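Local coordinates for spondin-1 (Homo sapiens, PDB 2ZOU), which is a secreted extracellular-matrix glycoprotein, also called F-spondin, that probably acts in cell adhesion, here represented by its reeler domain, at residues S25-V28 / E29-D33; F34-G38 / T39-V43; G67-E70 / E71-A74. All coordinates share one frame; numbering follows the deposited sequence. Where two conformers were deposited one is given.

Interactions 1 and 2 follow one another along the loop that joins strands 24-28 and 40-47, neighbours in the four-stranded antiparallel sheet of the reeler beta-sandwich. Their centres lie about 10 Å apart and they touch. Glu29 N probably donates to Arg42 O at 2.9 Å, and Val28 CG1 packs on Tyr41 CB at 3.7 Å. Leu26 CD1 also meets Val43 CG1 at 3.6 Å. Interaction 3 lies in a different loop, running from strand 55-62 of the other sheet to strand 76-79. Its centre is about 18 Å from that of interaction 2 and about 22 Å from that of interaction 1. Interactions 1 and 3 each border an ethanediol, probably from the crystallisation liquor.

Interaction 1 of 3, residues S25-V28 / E29-D33; sequences SLRV and EGDPD. With EDO (1,2-ethanediol), chain E.
The guanidinium of Arg27 and the carboxylate of Asp31 lie in nearly parallel planes, 6° apart. They do not share one plane: Asp31 OD1 sits 30° out of the guanidinium plane, neither over its face nor squarely at its edge. Water 1 lies in plane at the guanidinium edge. The salt bridge runs from Arg27 NH2 to Asp31 OD1, 2.8 Å, on the syn side of the carboxylate. A bend at chi3 of 62° folds the arginine chain round to reach it. Arg27 has a second conformer, which makes this bridge less certain. Water 1 also ties the turn together, accepting from Val28 N at 2.9 Å and donating to Asp31 OD1 at 3.0 Å. The chain leaves edge strand 24-28 of the beta-sandwich here through a type II beta turn, Val28 to Asp31. Asp31 N closes it on Val28 O at 2.9 Å. Gly30 takes the third position, where the positive phi suits glycine. Beyond the turn, Pro32 CD rests on Val28 CG1 at 3.6 Å, the two side chains crossing at about a right angle. Val28 also reaches Leu122 of the opposing sheet.

Interaction 2 of 3, residues F34-G38 / T39-V43; sequences FYKPG and TSYRV
Tyr41 has CG anti to its carbonyl carbon (chi1 -64°), which carries the ring back toward 34-38 and sets its OH beside the backbone of Lys36. In Thr39 the OG1 takes the place beside the backbone N (chi1 -69°), which leaves CG2 anti to that N and over one face of the Tyr41 ring. This methyl lies 3.4 Å from the ring plane, nearer the ring's border than its centre. The phenol oxygen is the meeting point. Lys36 N donates to Tyr41 OH at 2.9 Å, approaching the ring edge near its plane, and the bond is fairly straight. Water 2 lies in the ring plane, 2.6 Å from Tyr41 OH, and donates to Phe34 O at 2.9 Å. The CB of Tyr35 packs against Tyr41 CE2 at 4.1 Å, while Tyr35 OH goes to Gly118 O. Further on, Lys36 to Thr39 form a type II beta turn. It is closed by Thr39 N to Lys36 O at 3.0 Å and leads into strand 40-47. Gly38 takes the positive phi. Water 3 then bridges Gly38 O and Ser40 OG. A phenylalanine in place of Tyr41 would probably leave Lys36 N without its acceptor and water 2 without its link to the ring. The phenol thus serves as acceptor for a backbone N-H of the loop, tying Lys36 to the start of strand 40-47.

Interaction 3 of 3, residues G67-E70 / E71-A74; sequences GDKE and EDHA. With EDO (1,2-ethanediol), chain C.
Asp72 OD2 gathers the backbone amides of 67-70. Lys69 N donates to it at 3.1 Å in a fairly straight bond, from above the carboxylate plane. Gly67 N adds a weak bond to Asp72 OD2 at 3.0 Å. In return Asp72 N donates to Lys69 O at 3.0 Å, so Lys69 and Asp72 are joined twice. His73 N likewise meets Glu70 O at 3.1 Å. These two successive i to i+3 backbone bonds make a short 3-10 segment. It sits in the loop that crosses from strand 55-62 of one sheet to strand 76-79 of the other in the beta-sandwich. The imidazole of His73 faces the turn with its edge. Its CE1 comes to 2.9 Å from Gly67 O in the ring plane, and ND1 makes a weak, long bond to Lys69 O. Gly67 has phi 104°, where a CB would crowd the preceding carbonyl oxygen.

Charged side chains lie around this. Asp68 OD1 and Asp72 OD2 are like charges 3.6 Å apart. Lys69 curls at chi4 (70°) to bring NZ to Asp68 OD2 at 3.0 Å, and probably eases that repulsion. An ethanediol, probably from the crystallisation liquor, places O2 between the two carboxylates. Lys69 NZ donates to ethanediol O2 at 2.9 Å. On the other oxygen, Asp72 OD1 is held by a salt bridge from Arg65, which probably steadies the carboxylate. Water 5 bridges Glu70 OE1 and Glu71 OE1, donating to both.

Interaction 1 of 3, residues S25-V28 / E29-D33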
# COMPACT_ATOMS: atom_id res chain seq x y z
N SER A 25 9.92 -3.89 0.22
CA SER A 25 9.08 -4.45 1.29
C SER A 25 7.99 -3.49 1.71
O SER A 25 8.27 -2.32 1.95
CB SER A 25 9.92 -4.74 2.53
OG SER A 25 10.84 -5.78 2.26
N LEU A 26 6.76 -4.01 1.82
CA LEU A 26 5.66 -3.25 2.40
C LEU A 26 5.43 -3.79 3.80
O LEU A 26 5.22 -5.00 3.98
CB LEU A 26 4.40 -3.45 1.55
CG LEU A 26 3.19 -2.59 1.96
CD1 LEU A 26 3.46 -1.11 1.74
CD2 LEU A 26 1.99 -3.01 1.17
N ARG A 27 5.55 -2.92 4.79
CA ARG A 27 5.46 -3.34 6.18
C ARG A 27 4.51 -2.44 6.92
O ARG A 27 4.20 -1.35 6.47
CB ARG A 27 6.82 -3.31 6.86
CG ARG A 27 7.84 -4.19 6.17
CD ARG A 27 8.94 -4.62 7.09
NE ARG A 27 8.44 -5.42 8.21
CZ ARG A 27 9.22 -6.13 9.01
NH1 ARG A 27 10.54 -6.15 8.82
NH2 ARG A 27 8.69 -6.83 10.01
N VAL A 28 4.04 -2.91 8.06
CA VAL A 28 3.32 -2.07 8.99
C VAL A 28 4.15 -2.03 10.27
O VAL A 28 4.48 -3.09 10.84
CB VAL A 28 1.93 -2.63 9.27
CG1 VAL A 28 1.21 -1.73 10.28
CG2 VAL A 28 1.14 -2.68 7.95
N GLU A 29 4.51 -0.83 10.71
CA GLU A 29 5.33 -0.68 11.90
C GLU A 29 4.65 -1.34 13.10
O GLU A 29 3.44 -1.17 13.31
CB GLU A 29 5.61 0.80 12.20
CG GLU A 29 6.59 1.45 11.23
CD GLU A 29 7.07 2.83 11.67
OE1 GLU A 29 6.52 3.38 12.66
OE2 GLU A 29 8.00 3.36 11.04
N GLY A 30 5.44 -2.08 13.88
CA GLY A 30 4.92 -2.81 15.03
C GLY A 30 4.44 -4.21 14.66
O GLY A 30 4.03 -4.95 15.55
N ASP A 31 4.48 -4.57 13.37
CA ASP A 31 4.12 -5.94 12.93
C ASP A 31 2.82 -6.46 13.58
O ASP A 31 2.82 -7.50 14.25
CB ASP A 31 5.28 -6.89 13.23
CG ASP A 31 6.55 -6.52 12.48
OD1 ASP A 31 6.47 -5.85 11.42
OD2 ASP A 31 7.64 -6.89 12.97
N PRO A 32 1.71 -5.75 13.38
CA PRO A 32 0.44 -6.23 13.97
C PRO A 32 -0.01 -7.57 13.39
O PRO A 32 0.17 -7.83 12.20
CB PRO A 32 -0.55 -5.12 13.59
CG PRO A 32 0.04 -4.49 12.38
CD PRO A 32 1.52 -4.50 12.62
N ASP A 33 -0.56 -8.41 14.27
CA ASP A 33 -1.09 -9.71 13.89
C ASP A 33 -2.48 -9.59 13.27
O ASP A 33 -2.92 -10.50 12.56
CB ASP A 33 -1.17 -10.62 15.12
CG ASP A 33 0.18 -11.22 15.51
OD1 ASP A 33 1.15 -11.12 14.74
OD2 ASP A 33 0.24 -11.81 16.61
C1 EDO E . 13.29 -3.23 2.17
O1 EDO E . 13.22 -4.56 1.65
C2 EDO E . 13.91 -3.18 3.56
O2 EDO E . 15.25 -2.68 3.48
O HOH W 1 4.88 -5.59 8.94

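Interaction 2 of 3, residues F34-G38 / T39-V43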
# COMPACT_ATOMS: atom_id res chain seq x y z
N PHE A 34 -3.16 -8.49 13.56
CA PHE A 34 -4.53 -8.22 13.10
C PHE A 34 -4.74 -6.72 13.20
O PHE A 34 -3.96 -6.04 13.86
CB PHE A 34 -5.56 -8.94 13.98
CG PHE A 34 -5.42 -8.67 15.46
CD1 PHE A 34 -6.02 -7.56 16.05
CD2 PHE A 34 -4.70 -9.56 16.27
CE1 PHE A 34 -5.91 -7.31 17.41
CE2 PHE A 34 -4.58 -9.32 17.65
CZ PHE A 34 -5.19 -8.19 18.22
N TYR A 35 -5.80 -6.21 12.57
CA TYR A 35 -6.15 -4.78 12.74
C TYR A 35 -7.28 -4.59 13.74
O TYR A 35 -8.15 -5.45 13.88
CB TYR A 35 -6.48 -4.09 11.39
CG TYR A 35 -7.80 -4.47 10.72
CD1 TYR A 35 -7.83 -5.34 9.64
CD2 TYR A 35 -9.02 -3.91 11.15
CE1 TYR A 35 -9.01 -5.66 9.00
CE2 TYR A 35 -10.22 -4.25 10.52
CZ TYR A 35 -10.20 -5.11 9.44
OH TYR A 35 -11.40 -5.44 8.83
N LYS A 36 -7.25 -3.43 14.41
CA LYS A 36 -8.33 -3.00 15.29
C LYS A 36 -9.01 -1.80 14.62
O LYS A 36 -8.34 -0.80 14.33
CB LYS A 36 -7.80 -2.51 16.64
CG LYS A 36 -7.07 -3.53 17.49
CD LYS A 36 -6.38 -2.76 18.60
CE LYS A 36 -5.77 -3.67 19.62
NZ LYS A 36 -5.24 -2.83 20.72
N PRO A 37 -10.34 -1.89 14.39
CA PRO A 37 -11.10 -0.81 13.78
C PRO A 37 -10.76 0.54 14.41
O PRO A 37 -10.74 0.67 15.63
CB PRO A 37 -12.55 -1.20 14.05
CG PRO A 37 -12.50 -2.69 14.04
CD PRO A 37 -11.19 -3.05 14.69
N GLY A 38 -10.47 1.53 13.56
CA GLY A 38 -10.19 2.88 14.04
C GLY A 38 -8.77 3.18 14.45
O GLY A 38 -8.43 4.34 14.67
N THR A 39 -7.95 2.15 14.59
CA THR A 39 -6.54 2.33 14.90
C THR A 39 -5.79 2.81 13.66
O THR A 39 -6.01 2.30 12.55
CB THR A 39 -5.94 1.05 15.46
OG1 THR A 39 -6.50 0.81 16.76
CG2 THR A 39 -4.43 1.16 15.59
N SER A 40 -4.90 3.78 13.86
CA SER A 40 -3.99 4.26 12.83
C SER A 40 -2.70 3.44 12.84
O SER A 40 -2.05 3.31 13.89
CB SER A 40 -3.65 5.74 13.04
OG SER A 40 -4.79 6.56 12.90
N TYR A 41 -2.35 2.89 11.68
CA TYR A 41 -1.12 2.13 11.49
C TYR A 41 -0.19 2.86 10.56
O TYR A 41 -0.64 3.50 9.60
CB TYR A 41 -1.45 0.74 10.91
CG TYR A 41 -2.27 -0.08 11.86
CD1 TYR A 41 -1.67 -0.84 12.85
CD2 TYR A 41 -3.67 -0.07 11.78
CE1 TYR A 41 -2.42 -1.58 13.74
CE2 TYR A 41 -4.44 -0.79 12.68
CZ TYR A 41 -3.82 -1.57 13.64
OH TYR A 41 -4.62 -2.26 14.52
N ARG A 42 1.11 2.79 10.83
CA ARG A 42 2.07 3.42 9.92
C ARG A 42 2.59 2.38 8.94
O ARG A 42 3.27 1.42 9.31
CB ARG A 42 3.21 4.12 10.67
CG ARG A 42 4.04 5.01 9.74
CD ARG A 42 5.17 5.72 10.47
NE ARG A 42 4.70 6.62 11.51
CZ ARG A 42 4.99 7.91 11.59
NH1 ARG A 42 5.78 8.49 10.68
NH2 ARG A 42 4.51 8.62 12.60
N VAL A 43 2.19 2.55 7.68
CA VAL A 43 2.56 1.65 6.59
C VAL A 43 3.82 2.21 5.92
O VAL A 43 3.90 3.40 5.62
CB VAL A 43 1.42 1.51 5.56
CG1 VAL A 43 1.83 0.55 4.42
CG2 VAL A 43 0.16 1.00 6.24
O HOH W 2 -3.69 -4.13 16.07
O HOH W 3 -7.25 6.69 14.13

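Interaction 3 of 3, residues G67-E70 / E71-A74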
# COMPACT_ATOMS: atom_id res chain seq x y z
N GLY A 67 -10.44 -4.22 -7.01
CA GLY A 67 -10.21 -2.79 -6.79
C GLY A 67 -10.90 -1.87 -7.78
O GLY A 67 -10.71 -0.65 -7.74
N ASP A 68 -11.71 -2.45 -8.67
CA ASP A 68 -12.39 -1.69 -9.72
C ASP A 68 -13.64 -0.96 -9.20
O ASP A 68 -14.18 -0.09 -9.88
CB ASP A 68 -12.76 -2.60 -10.90
CG ASP A 68 -13.69 -3.74 -10.50
OD1 ASP A 68 -13.28 -4.57 -9.66
OD2 ASP A 68 -14.81 -3.84 -11.03
N LYS A 69 -14.08 -1.34 -8.00
CA LYS A 69 -15.22 -0.69 -7.35
C LYS A 69 -14.76 0.05 -6.11
O LYS A 69 -13.86 -0.39 -5.41
CB LYS A 69 -16.29 -1.72 -6.99
CG LYS A 69 -16.91 -2.37 -8.23
CD LYS A 69 -17.89 -3.47 -7.87
CE LYS A 69 -18.29 -4.25 -9.11
NZ LYS A 69 -17.18 -5.10 -9.65
N GLU A 70 -15.40 1.19 -5.86
CA GLU A 70 -15.10 2.03 -4.72
C GLU A 70 -15.12 1.24 -3.42
O GLU A 70 -14.21 1.35 -2.59
CB GLU A 70 -16.14 3.14 -4.68
CG GLU A 70 -16.01 4.09 -3.52
CD GLU A 70 -17.08 5.14 -3.58
OE1 GLU A 70 -18.28 4.79 -3.44
OE2 GLU A 70 -16.73 6.32 -3.80
N GLU A 71 -16.16 0.43 -3.25
CA GLU A 71 -16.35 -0.33 -2.02
C GLU A 71 -15.34 -1.46 -1.83
O GLU A 71 -15.31 -2.05 -0.76
CB GLU A 71 -17.79 -0.87 -1.92
CG GLU A 71 -18.18 -1.88 -3.01
CD GLU A 71 -18.85 -1.25 -4.22
OE1 GLU A 71 -18.70 -0.02 -4.45
OE2 GLU A 71 -19.55 -1.99 -4.93
N ASP A 72 -14.52 -1.75 -2.84
CA ASP A 72 -13.42 -2.71 -2.68
C ASP A 72 -12.31 -2.17 -1.79
O ASP A 72 -11.55 -2.95 -1.21
CB ASP A 72 -12.76 -3.02 -4.02
CG ASP A 72 -13.67 -3.73 -5.00
OD1 ASP A 72 -14.76 -4.22 -4.61
OD2 ASP A 72 -13.29 -3.77 -6.19
N HIS A 73 -12.19 -0.85 -1.72
CA HIS A 73 -11.10 -0.22 -0.99
C HIS A 73 -11.45 -0.04 0.47
O HIS A 73 -12.51 0.47 0.81
CB HIS A 73 -10.76 1.10 -1.68
CG HIS A 73 -10.10 0.91 -3.01
ND1 HIS A 73 -10.80 0.64 -4.17
CD2 HIS A 73 -8.79 0.92 -3.35
CE1 HIS A 73 -9.93 0.49 -5.17
NE2 HIS A 73 -8.71 0.66 -4.69
N ALA A 74 -10.55 -0.50 1.34
CA ALA A 74 -10.82 -0.60 2.77
C ALA A 74 -9.97 0.39 3.56
O ALA A 74 -8.79 0.60 3.25
CB ALA A 74 -10.53 -2.01 3.23
C1 EDO C . -13.61 -7.07 -7.82
O1 EDO C . -13.61 -8.38 -7.26
C2 EDO C . -14.70 -6.25 -7.16
O2 EDO C . -14.89 -5.04 -7.88
O HOH W 4 -14.03 2.82 -0.09
O HOH W 5 -19.24 2.04 -2.89